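Long-range contact in MmoQ Response regulator (Methylococcus capsulatus, PDB 3LJX), which probably makes cyclic di-GMP from two GTP as a full-length response regulator, of which this chain supplies the HDOD-domain part: residues F104-V118 and F136-A150. Residues are numbered along the deposited sequence; the frame is centred on the assembly and turned at random.
Sequences FDYAAYWQKSLARAV and FTLGLLADVGRLALA
The carbonyl oxygen of G139 is gripped side-on by R116, which gives it two N-H groups: NE at 2.8 Å and NH2 at 3.0 Å from G139 O. The oxygen lies in the guanidinium plane, and NH2 comes to it nearly in line with C=O. A bend at chi3 (53°) turns the guanidinium back toward G139 O, and A142 CB covers one of its faces. NH2 also makes a salt bridge to D143, 3.1 Å from OD1 and above the carboxylate plane, the two planes being almost perpendicular. R146 NE extends the network from the other carboxylate oxygen, D143 OD2. Two waters join it: one bridges Y109 OH, L140 O and D143 OD1, the other S113 OG, R116 NH1 and D143 OD2. A leucine in place of R116 would probably leave G139 O without its two side-chain donors and the D143 carboxylate one salt-bridge partner short. Alongside, A117 CA lies 4.1 Å from G139 CA, and A117 CB sits over the centre of the F136 ring, a CH-pi contact. Toward the other end, L147 CG packs 3.5 Å from Y109 CE2, and A150 CB lies over one F104 face. Helix 106-118 runs antiparallel to 136-141 (155°, 7.1 Å between axes) and, farther off, to 144-150, buried in the all-helical HDOD region; helix 47-58 meets Y109 and L140, and helix 214-233 meets R116, whose NH1 also bonds Q227.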
ATOM      1  N   PHE A 104     -10.414 -14.364  -1.367  1.00 32.93           N
ATOM      2  CA  PHE A 104      -9.607 -13.176  -1.661  1.00 28.47           C
ATOM      3  C   PHE A 104      -8.658 -13.405  -2.838  1.00 31.09           C
ATOM      4  O   PHE A 104      -7.863 -14.352  -2.850  1.00 29.53           O
ATOM      5  CB  PHE A 104      -8.811 -12.736  -0.430  1.00 23.17           C
ATOM      6  CG  PHE A 104      -8.154 -11.377  -0.568  1.00 27.68           C
ATOM      7  CD1 PHE A 104      -8.926 -10.211  -0.595  1.00 29.96           C
ATOM      8  CD2 PHE A 104      -6.767 -11.260  -0.620  1.00 25.51           C
ATOM      9  CE1 PHE A 104      -8.329  -8.953  -0.702  1.00 24.52           C
ATOM     10  CE2 PHE A 104      -6.160 -10.010  -0.719  1.00 26.73           C
ATOM     11  CZ  PHE A 104      -6.946  -8.853  -0.758  1.00 26.70           C
ATOM     12  N   ASP A 105      -8.733 -12.512  -3.817  1.00 31.52           N
ATOM     13  CA  ASP A 105      -7.900 -12.613  -5.006  1.00 30.43           C
ATOM     14  C   ASP A 105      -6.520 -12.009  -4.738  1.00 29.07           C
ATOM     15  O   ASP A 105      -6.294 -10.831  -4.996  1.00 32.81           O
ATOM     16  CB  ASP A 105      -8.584 -11.904  -6.180  1.00 27.79           C
ATOM     17  CG  ASP A 105      -7.922 -12.214  -7.512  1.00 34.17           C
ATOM     18  OD1 ASP A 105      -6.754 -12.670  -7.512  1.00 32.31           O
ATOM     19  OD2 ASP A 105      -8.563 -11.989  -8.566  1.00 41.38           O
ATOM     20  N   TYR A 106      -5.601 -12.820  -4.226  1.00 24.01           N
ATOM     21  CA  TYR A 106      -4.287 -12.327  -3.836  1.00 27.88           C
ATOM     22  C   TYR A 106      -3.473 -11.823  -5.032  1.00 33.32           C
ATOM     23  O   TYR A 106      -2.843 -10.762  -4.964  1.00 31.10           O
ATOM     24  CB  TYR A 106      -3.512 -13.395  -3.076  1.00 29.49           C
ATOM     25  CG  TYR A 106      -4.040 -13.695  -1.672  1.00 30.81           C
ATOM     26  CD1 TYR A 106      -5.095 -14.580  -1.475  1.00 29.41           C
ATOM     27  CD2 TYR A 106      -3.446 -13.119  -0.546  1.00 23.55           C
ATOM     28  CE1 TYR A 106      -5.556 -14.871  -0.183  1.00 33.80           C
ATOM     29  CE2 TYR A 106      -3.895 -13.397   0.736  1.00 24.47           C
ATOM     30  CZ  TYR A 106      -4.947 -14.274   0.922  1.00 30.35           C
ATOM     31  OH  TYR A 106      -5.400 -14.539   2.207  1.00 28.10           O
ATOM     32  N   ALA A 107      -3.476 -12.579  -6.127  1.00 28.59           N
ATOM     33  CA  ALA A 107      -2.744 -12.138  -7.302  1.00 28.94           C
ATOM     34  C   ALA A 107      -3.269 -10.769  -7.728  1.00 30.47           C
ATOM     35  O   ALA A 107      -2.488  -9.871  -8.050  1.00 29.69           O
ATOM     36  CB  ALA A 107      -2.866 -13.145  -8.448  1.00 24.27           C
ATOM     37  N   ALA A 108      -4.591 -10.604  -7.713  1.00 27.79           N
ATOM     38  CA  ALA A 108      -5.175  -9.340  -8.149  1.00 31.72           C
ATOM     39  C   ALA A 108      -4.740  -8.238  -7.199  1.00 31.73           C
ATOM     40  O   ALA A 108      -4.373  -7.137  -7.624  1.00 32.34           O
ATOM     41  CB  ALA A 108      -6.718  -9.421  -8.234  1.00 24.20           C
ATOM     42  N   TYR A 109      -4.774  -8.540  -5.907  1.00 29.87           N
ATOM     43  CA  TYR A 109      -4.393  -7.550  -4.917  1.00 25.15           C
ATOM     44  C   TYR A 109      -2.946  -7.107  -5.149  1.00 25.47           C
ATOM     45  O   TYR A 109      -2.653  -5.913  -5.151  1.00 23.70           O
ATOM     46  CB  TYR A 109      -4.581  -8.067  -3.489  1.00 24.66           C
ATOM     47  CG  TYR A 109      -3.841  -7.219  -2.494  1.00 23.96           C
ATOM     48  CD1 TYR A 109      -4.375  -6.015  -2.037  1.00 21.14           C
ATOM     49  CD2 TYR A 109      -2.577  -7.588  -2.056  1.00 23.38           C
ATOM     50  CE1 TYR A 109      -3.673  -5.215  -1.144  1.00 22.30           C
ATOM     51  CE2 TYR A 109      -1.867  -6.803  -1.158  1.00 24.04           C
ATOM     52  CZ  TYR A 109      -2.413  -5.619  -0.708  1.00 24.44           C
ATOM     53  OH  TYR A 109      -1.685  -4.839   0.171  1.00 20.73           O
ATOM     54  N   TRP A 110      -2.041  -8.056  -5.369  1.00 26.92           N
ATOM     55  CA  TRP A 110      -0.632  -7.689  -5.511  1.00 25.47           C
ATOM     56  C   TRP A 110      -0.392  -6.960  -6.815  1.00 27.05           C
ATOM     57  O   TRP A 110       0.406  -6.028  -6.880  1.00 23.68           O
ATOM     58  CB  TRP A 110       0.300  -8.899  -5.378  1.00 21.71           C
ATOM     59  CG  TRP A 110       0.469  -9.327  -3.939  1.00 27.73           C
ATOM     60  CD1 TRP A 110       0.765  -8.520  -2.876  1.00 29.94           C
ATOM     61  CD2 TRP A 110       0.343 -10.648  -3.411  1.00 27.56           C
ATOM     62  NE1 TRP A 110       0.820  -9.253  -1.723  1.00 27.93           N
ATOM     63  CE2 TRP A 110       0.567 -10.566  -2.023  1.00 27.76           C
ATOM     64  CE3 TRP A 110       0.070 -11.898  -3.984  1.00 29.81           C
ATOM     65  CZ2 TRP A 110       0.528 -11.690  -1.186  1.00 25.93           C
ATOM     66  CZ3 TRP A 110       0.028 -13.020  -3.151  1.00 28.37           C
ATOM     67  CH2 TRP A 110       0.250 -12.902  -1.769  1.00 29.07           C
ATOM     68  N   GLN A 111      -1.089  -7.381  -7.857  1.00 25.58           N
ATOM     69  CA  GLN A 111      -0.911  -6.749  -9.151  1.00 25.16           C
ATOM     70  C   GLN A 111      -1.387  -5.295  -9.079  1.00 28.47           C
ATOM     71  O   GLN A 111      -0.697  -4.366  -9.511  1.00 27.95           O
ATOM     72  CB  GLN A 111      -1.671  -7.531 -10.227  1.00 32.03           C
ATOM     73  CG  GLN A 111      -1.649  -6.878 -11.595  1.00 39.45           C
ATOM     74  CD  GLN A 111      -2.534  -7.601 -12.588  1.00 49.16           C
ATOM     75  OE1 GLN A 111      -3.672  -7.982 -12.286  1.00 51.88           O
ATOM     76  NE2 GLN A 111      -2.016  -7.787 -13.789  1.00 52.22           N
ATOM     77  N   LYS A 112      -2.563  -5.092  -8.503  1.00 32.29           N
ATOM     78  CA  LYS A 112      -3.144  -3.760  -8.430  1.00 30.33           C
ATOM     79  C   LYS A 112      -2.335  -2.829  -7.522  1.00 32.19           C
ATOM     80  O   LYS A 112      -2.188  -1.644  -7.812  1.00 32.77           O
ATOM     81  CB  LYS A 112      -4.579  -3.865  -7.941  1.00 38.76           C
ATOM     82  CG  LYS A 112      -5.276  -2.546  -7.713  1.00 51.46           C
ATOM     83  CD  LYS A 112      -6.755  -2.789  -7.831  1.00 61.75           C
ATOM     84  CE  LYS A 112      -7.008  -3.696  -9.027  1.00 69.30           C
ATOM     85  NZ  LYS A 112      -8.168  -4.610  -8.829  1.00 75.33           N
ATOM     86  N   SER A 113      -1.803  -3.366  -6.427  1.00 30.36           N
ATOM     87  CA  SER A 113      -1.067  -2.545  -5.466  1.00 29.57           C
ATOM     88  C   SER A 113       0.200  -1.948  -6.097  1.00 28.46           C
ATOM     89  O   SER A 113       0.499  -0.761  -5.934  1.00 24.38           O
ATOM     90  CB  SER A 113      -0.733  -3.362  -4.210  1.00 28.98           C
ATOM     91  OG  SER A 113      -1.905  -3.597  -3.437  1.00 32.40           O
ATOM     92  N   LEU A 114       0.925  -2.774  -6.841  1.00 24.49           N
ATOM     93  CA  LEU A 114       2.121  -2.326  -7.530  1.00 26.39           C
ATOM     94  C   LEU A 114       1.779  -1.333  -8.648  1.00 29.26           C
ATOM     95  O   LEU A 114       2.419  -0.280  -8.775  1.00 27.40           O
ATOM     96  CB  LEU A 114       2.866  -3.526  -8.113  1.00 26.09           C
ATOM     97  CG  LEU A 114       4.140  -3.173  -8.885  1.00 29.51           C
ATOM     98  CD1 LEU A 114       5.118  -2.387  -7.993  1.00 25.96           C
ATOM     99  CD2 LEU A 114       4.786  -4.450  -9.417  1.00 29.33           C
ATOM    100  N   ALA A 115       0.774  -1.669  -9.458  1.00 23.13           N
ATOM    101  CA  ALA A 115       0.400  -0.822 -10.585  1.00 25.13           C
ATOM    102  C   ALA A 115       0.029   0.560 -10.064  1.00 27.68           C
ATOM    103  O   ALA A 115       0.426   1.579 -10.639  1.00 26.94           O
ATOM    104  CB  ALA A 115      -0.774  -1.444 -11.383  1.00 19.53           C
ATOM    105  N   ARG A 116      -0.725   0.588  -8.963  1.00 22.57           N
ATOM    106  CA  ARG A 116      -1.094   1.854  -8.342  1.00 20.89           C
ATOM    107  C   ARG A 116       0.129   2.601  -7.808  1.00 23.32           C
ATOM    108  O   ARG A 116       0.264   3.804  -8.013  1.00 27.15           O
ATOM    109  CB  ARG A 116      -2.120   1.641  -7.227  1.00 21.76           C
ATOM    110  CG  ARG A 116      -2.700   2.939  -6.684  1.00 21.52           C
ATOM    111  CD  ARG A 116      -3.740   2.655  -5.605  1.00 24.76           C
ATOM    112  NE  ARG A 116      -3.174   1.780  -4.596  1.00 28.34           N
ATOM    113  CZ  ARG A 116      -3.718   0.638  -4.196  1.00 29.30           C
ATOM    114  NH1 ARG A 116      -4.875   0.240  -4.695  1.00 24.89           N
ATOM    115  NH2 ARG A 116      -3.096  -0.103  -3.289  1.00 31.98           N
ATOM    116  N   ALA A 117       1.022   1.896  -7.121  1.00 24.31           N
ATOM    117  CA  ALA A 117       2.258   2.513  -6.648  1.00 22.51           C
ATOM    118  C   ALA A 117       2.991   3.155  -7.829  1.00 23.81           C
ATOM    119  O   ALA A 117       3.439   4.299  -7.747  1.00 25.92           O
ATOM    120  CB  ALA A 117       3.148   1.478  -5.977  1.00 19.26           C
ATOM    121  N   VAL A 118       3.104   2.416  -8.931  1.00 21.96           N
ATOM    122  CA  VAL A 118       3.857   2.892 -10.095  1.00 22.89           C
ATOM    123  C   VAL A 118       3.187   4.116 -10.712  1.00 26.29           C
ATOM    124  O   VAL A 118       3.854   5.114 -11.039  1.00 23.03           O
ATOM    125  CB  VAL A 118       3.986   1.804 -11.172  1.00 28.14           C
ATOM    126  CG1 VAL A 118       4.434   2.426 -12.498  1.00 30.33           C
ATOM    127  CG2 VAL A 118       4.944   0.706 -10.713  1.00 20.26           C
ATOM    128  N   PHE A 136       5.124   6.562  -4.010  1.00 22.36           N
ATOM    129  CA  PHE A 136       5.083   5.191  -4.515  1.00 25.63           C
ATOM    130  C   PHE A 136       4.641   4.259  -3.392  1.00 26.58           C
ATOM    131  O   PHE A 136       3.720   3.451  -3.540  1.00 20.71           O
ATOM    132  CB  PHE A 136       6.467   4.766  -4.997  1.00 22.29           C
ATOM    133  CG  PHE A 136       6.547   3.327  -5.392  1.00 26.13           C
ATOM    134  CD1 PHE A 136       6.618   2.330  -4.421  1.00 26.67           C
ATOM    135  CD2 PHE A 136       6.555   2.957  -6.735  1.00 26.72           C
ATOM    136  CE1 PHE A 136       6.696   0.986  -4.779  1.00 25.22           C
ATOM    137  CE2 PHE A 136       6.623   1.617  -7.101  1.00 28.22           C
ATOM    138  CZ  PHE A 136       6.700   0.628  -6.121  1.00 25.19           C
ATOM    139  N   THR A 137       5.314   4.411  -2.259  1.00 22.77           N
ATOM    140  CA  THR A 137       5.078   3.590  -1.094  1.00 21.41           C
ATOM    141  C   THR A 137       3.652   3.718  -0.595  1.00 23.61           C
ATOM    142  O   THR A 137       3.001   2.713  -0.289  1.00 20.98           O
ATOM    143  CB  THR A 137       6.063   3.957   0.034  1.00 23.99           C
ATOM    144  OG1 THR A 137       7.400   3.854  -0.465  1.00 29.96           O
ATOM    145  CG2 THR A 137       5.909   3.014   1.213  1.00 23.55           C
ATOM    146  N   LEU A 138       3.146   4.943  -0.514  1.00 26.11           N
ATOM    147  CA  LEU A 138       1.753   5.115  -0.094  1.00 24.22           C
ATOM    148  C   LEU A 138       0.781   4.449  -1.077  1.00 26.07           C
ATOM    149  O   LEU A 138      -0.218   3.843  -0.668  1.00 21.51           O
ATOM    150  CB  LEU A 138       1.400   6.580   0.076  1.00 21.96           C
ATOM    151  CG  LEU A 138      -0.018   6.782   0.609  1.00 29.59           C
ATOM    152  CD1 LEU A 138      -0.245   5.966   1.882  1.00 23.56           C
ATOM    153  CD2 LEU A 138      -0.305   8.265   0.853  1.00 33.30           C
ATOM    154  N   GLY A 139       1.083   4.550  -2.368  1.00 26.39           N
ATOM    155  CA  GLY A 139       0.264   3.912  -3.381  1.00 26.08           C
ATOM    156  C   GLY A 139       0.273   2.403  -3.180  1.00 23.51           C
ATOM    157  O   GLY A 139      -0.772   1.749  -3.179  1.00 20.82           O
ATOM    158  N   LEU A 140       1.464   1.847  -2.991  1.00 22.61           N
ATOM    159  CA  LEU A 140       1.611   0.422  -2.732  1.00 26.20           C
ATOM    160  C   LEU A 140       0.713  -0.051  -1.584  1.00 28.57           C
ATOM    161  O   LEU A 140       0.082  -1.123  -1.662  1.00 27.29           O
ATOM    162  CB  LEU A 140       3.069   0.110  -2.399  1.00 24.66           C
ATOM    163  CG  LEU A 140       3.451  -1.353  -2.206  1.00 25.01           C
ATOM    164  CD1 LEU A 140       3.441  -2.090  -3.551  1.00 20.08           C
ATOM    165  CD2 LEU A 140       4.826  -1.476  -1.534  1.00 25.62           C
ATOM    166  N   LEU A 141       0.647   0.761  -0.530  1.00 24.08           N
ATOM    167  CA  LEU A 141       0.049   0.356   0.745  1.00 22.70           C
ATOM    168  C   LEU A 141      -1.391   0.837   0.923  1.00 24.90           C
ATOM    169  O   LEU A 141      -2.024   0.522   1.925  1.00 22.33           O
ATOM    170  CB  LEU A 141       0.897   0.899   1.897  1.00 19.19           C
ATOM    171  CG  LEU A 141       2.039   0.085   2.522  1.00 27.12           C
ATOM    172  CD1 LEU A 141       2.391  -1.205   1.757  1.00 20.97           C
ATOM    173  CD2 LEU A 141       3.271   0.955   2.779  1.00 22.19           C
ATOM    174  N   ALA A 142      -1.899   1.592  -0.052  1.00 25.10           N
ATOM    175  CA  ALA A 142      -3.190   2.291   0.055  1.00 23.87           C
ATOM    176  C   ALA A 142      -4.400   1.458   0.518  1.00 25.36           C
ATOM    177  O   ALA A 142      -5.401   2.016   0.999  1.00 23.01           O
ATOM    178  CB  ALA A 142      -3.511   2.996  -1.273  1.00 24.94           C
ATOM    179  N   ASP A 143      -4.339   0.137   0.354  1.00 26.11           N
ATOM    180  CA  ASP A 143      -5.422  -0.715   0.858  1.00 27.31           C
ATOM    181  C   ASP A 143      -4.903  -2.001   1.494  1.00 28.30           C
ATOM    182  O   ASP A 143      -5.529  -3.067   1.409  1.00 25.83           O
ATOM    183  CB  ASP A 143      -6.489  -0.991  -0.213  1.00 28.89           C
ATOM    184  CG  ASP A 143      -5.932  -1.681  -1.440  1.00 38.19           C
ATOM    185  OD1 ASP A 143      -4.730  -2.033  -1.457  1.00 43.49           O
ATOM    186  OD2 ASP A 143      -6.703  -1.862  -2.402  1.00 44.36           O
ATOM    187  N   VAL A 144      -3.760  -1.879   2.159  1.00 23.96           N
ATOM    188  CA  VAL A 144      -3.162  -3.001   2.848  1.00 21.82           C
ATOM    189  C   VAL A 144      -4.101  -3.565   3.927  1.00 23.26           C
ATOM    190  O   VAL A 144      -3.961  -4.712   4.341  1.00 23.79           O
ATOM    191  CB  VAL A 144      -1.786  -2.615   3.450  1.00 24.42           C
ATOM    192  CG1 VAL A 144      -1.960  -1.706   4.674  1.00 20.19           C
ATOM    193  CG2 VAL A 144      -1.015  -3.861   3.815  1.00 16.08           C
ATOM    194  N   GLY A 145      -5.071  -2.767   4.365  1.00 17.08           N
ATOM    195  CA  GLY A 145      -6.114  -3.270   5.238  1.00 18.41           C
ATOM    196  C   GLY A 145      -6.884  -4.464   4.673  1.00 21.00           C
ATOM    197  O   GLY A 145      -7.392  -5.291   5.431  1.00 20.17           O
ATOM    198  N   ARG A 146      -6.979  -4.566   3.350  1.00 19.68           N
ATOM    199  CA  ARG A 146      -7.661  -5.710   2.732  1.00 20.81           C
ATOM    200  C   ARG A 146      -6.870  -6.987   2.971  1.00 24.63           C
ATOM    201  O   ARG A 146      -7.426  -7.998   3.414  1.00 28.01           O
ATOM    202  CB  ARG A 146      -7.835  -5.519   1.228  1.00 22.71           C
ATOM    203  CG  ARG A 146      -8.737  -4.370   0.810  1.00 25.07           C
ATOM    204  CD  ARG A 146      -8.959  -4.449  -0.690  1.00 30.03           C
ATOM    205  NE  ARG A 146      -9.716  -3.311  -1.197  1.00 39.26           N
ATOM    206  CZ  ARG A 146     -11.039  -3.285  -1.357  1.00 44.51           C
ATOM    207  NH1 ARG A 146     -11.792  -4.345  -1.051  1.00 47.75           N
ATOM    208  NH2 ARG A 146     -11.614  -2.188  -1.834  1.00 39.88           N
ATOM    209  N   LEU A 147      -5.574  -6.934   2.666  1.00 20.75           N
ATOM    210  CA  LEU A 147      -4.657  -8.041   2.939  1.00 24.63           C
ATOM    211  C   LEU A 147      -4.754  -8.471   4.412  1.00 23.34           C
ATOM    212  O   LEU A 147      -4.798  -9.659   4.722  1.00 22.21           O
ATOM    213  CB  LEU A 147      -3.221  -7.604   2.652  1.00 24.24           C
ATOM    214  CG  LEU A 147      -2.241  -8.509   1.902  1.00 28.20           C
ATOM    215  CD1 LEU A 147      -0.928  -8.526   2.630  1.00 23.46           C
ATOM    216  CD2 LEU A 147      -2.760  -9.931   1.662  1.00 30.03           C
ATOM    217  N   ALA A 148      -4.774  -7.493   5.316  1.00 16.35           N
ATOM    218  CA  ALA A 148      -4.799  -7.777   6.746  1.00 18.90           C
ATOM    219  C   ALA A 148      -6.058  -8.523   7.196  1.00 19.85           C
ATOM    220  O   ALA A 148      -5.975  -9.444   7.990  1.00 22.14           O
ATOM    221  CB  ALA A 148      -4.623  -6.496   7.548  1.00 17.82           C
ATOM    222  N   LEU A 149      -7.225  -8.132   6.695  1.00 18.87           N
ATOM    223  CA  LEU A 149      -8.438  -8.829   7.092  1.00 22.14           C
ATOM    224  C   LEU A 149      -8.432 -10.251   6.545  1.00 23.14           C
ATOM    225  O   LEU A 149      -8.825 -11.190   7.241  1.00 24.48           O
ATOM    226  CB  LEU A 149      -9.669  -8.102   6.568  1.00 23.59           C
ATOM    227  CG  LEU A 149     -10.077  -6.852   7.319  1.00 24.42           C
ATOM    228  CD1 LEU A 149     -11.320  -6.230   6.647  1.00 25.53           C
ATOM    229  CD2 LEU A 149     -10.333  -7.210   8.768  1.00 21.79           C
ATOM    230  N   ALA A 150      -8.011 -10.397   5.283  1.00 18.13           N
ATOM    231  CA  ALA A 150      -7.969 -11.700   4.628  1.00 20.28           C
ATOM    232  C   ALA A 150      -7.013 -12.622   5.385  1.00 25.31           C
ATOM    233  O   ALA A 150      -7.260 -13.810   5.524  1.00 25.97           O
ATOM    234  CB  ALA A 150      -7.523 -11.553   3.169  1.00 19.85           C
TER
HETATM  235  O   HOH W   1      -2.039  -2.340  -0.443  1.00 20.27           O
HETATM  236  O   HOH W   2      -4.774  -2.922  -4.144  1.00 42.50           O